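Local coordinates for uncharacterized protein (Bacillus cereus, PDB 5F2H) that is of unknown function but has an alpha/beta-hydrolase fold and, from its family, may act as a hydrolase of the phospholipase/carboxylesterase type, at residues Val191-Ile194 with Glu195-Gly199; Ala214-Thr217 with Ile218-Asp222. One frame throughout, in Å; residues are numbered along the deposited sequence.

Contact 1 of 2, residues Val191-Ile194 with Glu195-Gly199; sequences VKFI and ENHRG
E195 N donates to V191 O over 2.9 Å, at an N-H...O angle of 161°, and is the last regular i to i+4 bond here; N196 then leaves helical phi/psi, and I194 O is taken instead by H197 N, three residues on, at 3.2 Å. The turn brings that second donor in over the carbonyl plane of I194, far from a lone-pair direction, although the N-H itself points fairly well at the oxygen. The main side-chain event joins F193 and H197. Their rings lie face to face, with planes only 6° apart and centroids separated by 4.6 Å. Besides stacking, H197 uses ND1 to reach F193 O at 2.7 Å; the bond is far from straight and the acceptor lies out of the imidazole plane, while ND1 approaches in the carbonyl plane of F193. A chi1 of -67° sets H197 CG opposite its own carbonyl carbon and turns the ring back over the helix end. On another side, V191 and E195 run alongside each other: the glutamate chain, bent at chi2, brings CG to 3.6 Å from V191 CG1. F193 O, whose i+4 backbone donor the turn has taken away, is met by a side-chain N-H instead, consistent with a proton on ND1. Bond and stack together probably limit the ring's rotation, although the histidine itself is exposed.

Contact 2 of 2, residues Ala214-Thr217 with Ile218-Asp222; sequences ALYT and ILHKD
T217 O is gripped by two backbone N-H groups: D222 N at 3.2 Å, with an N-H...O angle of 161°, and H220 N, whose bond is weak. With K221 N bonded to I218 O at 2.9 Å and K221 at positive phi, the first of these identifies a Schellman motif that ends helix 209-219. H220 N also donates to Y216 O, so its hydrogen is shared between two carbonyls. Above the turn, H220 leans across one face of the Y216 ring, its NE2 3.2 Å from Y216 CE1. The planes meet at 52°, an oblique pairing. Y216 has CG opposite its backbone N (chi1 -174°), which sends the phenol outward from the helix to meet the histidine; the phenol OH is hydrogen-bonded to Q180 on helix 179-195. Apolar contacts flank the turn: L219 CD1 meets L215 CG at 4.1 Å, and T217 CG2 touches D222 CB at 3.7 Å, with the two side chains nearly perpendicular. T217 OG1 is hydrogen-bonded to V213 O, one turn earlier. The carbonyls from A214 to I218 therefore have local main-chain donors, and the buried polar ends of Y216 and T217 have partners of their own, consistent with a helix end packed inside the fold.

Both contacts mark C-terminal ends of helices in the alpha/beta-hydrolase part of the chain, and they come in series: contact 1 closes helix 179-195, strand 202-207 follows, and contact 2 closes helix 209-219 ahead of strand 227-231. Their centres lie 17 Å apart and their nearest atoms about 6 Å, without touching. The connection runs through helix 179-195, whose K183 and L186 pack on side chains of contact 2, so the two helix ends belong to connected parts of the alpha/beta core. Contact 1 is at the surface; contact 2 is buried, on the helix that follows a GxSxG pattern (G206, S208, G210), consistent with a nucleophile elbow.

Contact 1 of 2, residues Val191-Ile194 with Glu195-Gly199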
# COMPACT_ATOMS: atom_id res chain seq x y z
N VAL B 191 19.31 0.07 9.02
CA VAL B 191 18.87 0.27 10.40
C VAL B 191 18.14 1.60 10.50
O VAL B 191 16.98 1.65 10.88
CB VAL B 191 20.04 0.20 11.40
CG1 VAL B 191 19.62 0.69 12.76
CG2 VAL B 191 20.58 -1.23 11.46
N LYS B 192 18.82 2.67 10.12
CA LYS B 192 18.24 4.01 10.14
C LYS B 192 16.84 4.05 9.52
O LYS B 192 15.95 4.70 10.04
CB LYS B 192 19.17 4.96 9.39
CG LYS B 192 18.68 6.38 9.23
CD LYS B 192 19.75 7.20 8.52
CE LYS B 192 19.29 8.61 8.19
NZ LYS B 192 18.17 8.59 7.20
N PHE B 193 16.65 3.33 8.42
CA PHE B 193 15.36 3.31 7.76
C PHE B 193 14.27 2.62 8.57
O PHE B 193 13.18 3.15 8.69
CB PHE B 193 15.43 2.64 6.40
CG PHE B 193 14.10 2.60 5.67
CD1 PHE B 193 13.20 1.58 5.90
CD2 PHE B 193 13.76 3.59 4.75
CE1 PHE B 193 11.98 1.54 5.23
CE2 PHE B 193 12.55 3.55 4.07
CZ PHE B 193 11.66 2.53 4.32
N ILE B 194 14.54 1.43 9.08
CA ILE B 194 13.51 0.72 9.86
C ILE B 194 13.26 1.35 11.24
O ILE B 194 12.15 1.24 11.75
CB ILE B 194 13.79 -0.80 10.03
CG1 ILE B 194 15.03 -1.06 10.88
CG2 ILE B 194 13.87 -1.49 8.66
CD1 ILE B 194 15.30 -2.53 11.15
N GLU B 195 14.27 1.98 11.83
CA GLU B 195 14.16 2.64 13.15
C GLU B 195 13.03 3.66 13.22
O GLU B 195 12.32 3.74 14.22
CB GLU B 195 15.43 3.43 13.51
CG GLU B 195 16.72 2.66 13.77
CD GLU B 195 16.68 1.79 15.02
OE1 GLU B 195 15.69 1.84 15.78
OE2 GLU B 195 17.68 1.08 15.26
N ASN B 196 12.92 4.44 12.16
CA ASN B 196 11.93 5.51 12.06
C ASN B 196 10.80 5.14 11.10
O ASN B 196 10.20 6.01 10.47
CB ASN B 196 12.66 6.76 11.57
CG ASN B 196 11.84 8.02 11.70
OD1 ASN B 196 10.68 7.99 12.11
ND2 ASN B 196 12.46 9.15 11.39
N HIS B 197 10.53 3.84 10.97
CA HIS B 197 9.48 3.37 10.08
C HIS B 197 8.96 1.99 10.47
O HIS B 197 7.88 1.84 11.01
CB HIS B 197 9.98 3.30 8.63
CG HIS B 197 10.29 4.63 8.02
ND1 HIS B 197 11.51 5.25 8.17
CD2 HIS B 197 9.57 5.42 7.20
CE1 HIS B 197 11.51 6.39 7.50
NE2 HIS B 197 10.34 6.52 6.90
N ARG B 198 9.80 1.00 10.19
CA ARG B 198 9.53 -0.42 10.42
C ARG B 198 8.52 -0.92 9.38
O ARG B 198 7.35 -1.18 9.67
CB ARG B 198 9.08 -0.76 11.85
CG ARG B 198 8.97 -2.26 12.10
CD ARG B 198 10.33 -2.94 11.94
NE ARG B 198 10.29 -4.40 12.03
CZ ARG B 198 10.13 -5.23 11.00
NH1 ARG B 198 9.97 -4.77 9.76
NH2 ARG B 198 10.12 -6.54 11.21
N GLY B 199 9.01 -1.00 8.15
CA GLY B 199 8.21 -1.45 7.02
C GLY B 199 7.95 -2.94 6.93
O GLY B 199 8.50 -3.74 7.71

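Contact 2 of 2, residues Ala214-Thr217 with Ile218-Asp222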
# COMPACT_ATOMS: atom_id res chain seq x y z
N ALA B 214 25.44 -6.88 -1.46
CA ALA B 214 24.06 -7.17 -1.13
C ALA B 214 23.95 -8.60 -0.61
O ALA B 214 23.31 -8.84 0.41
CB ALA B 214 23.18 -7.01 -2.35
N LEU B 215 24.57 -9.55 -1.31
CA LEU B 215 24.49 -10.93 -0.90
C LEU B 215 25.29 -11.18 0.40
O LEU B 215 24.86 -11.92 1.27
CB LEU B 215 24.97 -11.86 -2.02
CG LEU B 215 24.78 -13.36 -1.75
CD1 LEU B 215 23.30 -13.69 -1.62
CD2 LEU B 215 25.39 -14.22 -2.85
N TYR B 216 26.45 -10.55 0.53
CA TYR B 216 27.26 -10.73 1.73
C TYR B 216 26.46 -10.29 2.94
O TYR B 216 26.30 -11.03 3.89
CB TYR B 216 28.55 -9.93 1.59
CG TYR B 216 29.54 -10.15 2.70
CD1 TYR B 216 30.23 -11.34 2.79
CD2 TYR B 216 29.90 -9.12 3.55
CE1 TYR B 216 31.20 -11.54 3.76
CE2 TYR B 216 30.88 -9.31 4.51
CZ TYR B 216 31.52 -10.53 4.62
OH TYR B 216 32.48 -10.74 5.58
N THR B 217 25.88 -9.11 2.85
CA THR B 217 25.08 -8.53 3.93
C THR B 217 23.93 -9.44 4.37
O THR B 217 23.75 -9.71 5.55
CB THR B 217 24.55 -7.14 3.52
OG1 THR B 217 25.67 -6.28 3.24
CG2 THR B 217 23.76 -6.51 4.63
N ILE B 218 23.14 -9.89 3.40
CA ILE B 218 22.02 -10.77 3.69
C ILE B 218 22.44 -11.98 4.49
O ILE B 218 21.79 -12.32 5.47
CB ILE B 218 21.41 -11.35 2.42
CG1 ILE B 218 20.70 -10.26 1.61
CG2 ILE B 218 20.39 -12.44 2.77
CD1 ILE B 218 20.10 -10.76 0.30
N LEU B 219 23.50 -12.64 4.04
CA LEU B 219 24.00 -13.85 4.66
C LEU B 219 24.51 -13.67 6.08
O LEU B 219 24.49 -14.62 6.85
CB LEU B 219 25.04 -14.53 3.78
CG LEU B 219 24.51 -14.91 2.39
CD1 LEU B 219 25.61 -15.59 1.59
CD2 LEU B 219 23.27 -15.79 2.45
N HIS B 220 24.99 -12.47 6.41
CA HIS B 220 25.44 -12.18 7.77
C HIS B 220 24.27 -11.66 8.59
O HIS B 220 24.44 -11.10 9.67
CB HIS B 220 26.60 -11.20 7.79
CG HIS B 220 27.88 -11.80 7.33
ND1 HIS B 220 28.84 -12.24 8.22
CD2 HIS B 220 28.34 -12.10 6.10
CE1 HIS B 220 29.85 -12.75 7.54
NE2 HIS B 220 29.57 -12.68 6.25
N LYS B 221 23.06 -11.91 8.07
CA LYS B 221 21.81 -11.49 8.68
C LYS B 221 21.85 -10.04 9.17
O LYS B 221 21.26 -9.69 10.18
CB LYS B 221 21.38 -12.46 9.80
CG LYS B 221 21.17 -13.90 9.31
CD LYS B 221 20.43 -14.84 10.27
CE LYS B 221 21.08 -15.02 11.63
NZ LYS B 221 22.38 -15.73 11.57
N ASP B 222 22.56 -9.20 8.43
CA ASP B 222 22.67 -7.79 8.78
C ASP B 222 21.50 -7.03 8.22
O ASP B 222 21.36 -5.83 8.48
CB ASP B 222 23.99 -7.20 8.30
CG ASP B 222 25.17 -7.64 9.15
OD1 ASP B 222 24.95 -8.10 10.30
OD2 ASP B 222 26.33 -7.44 8.72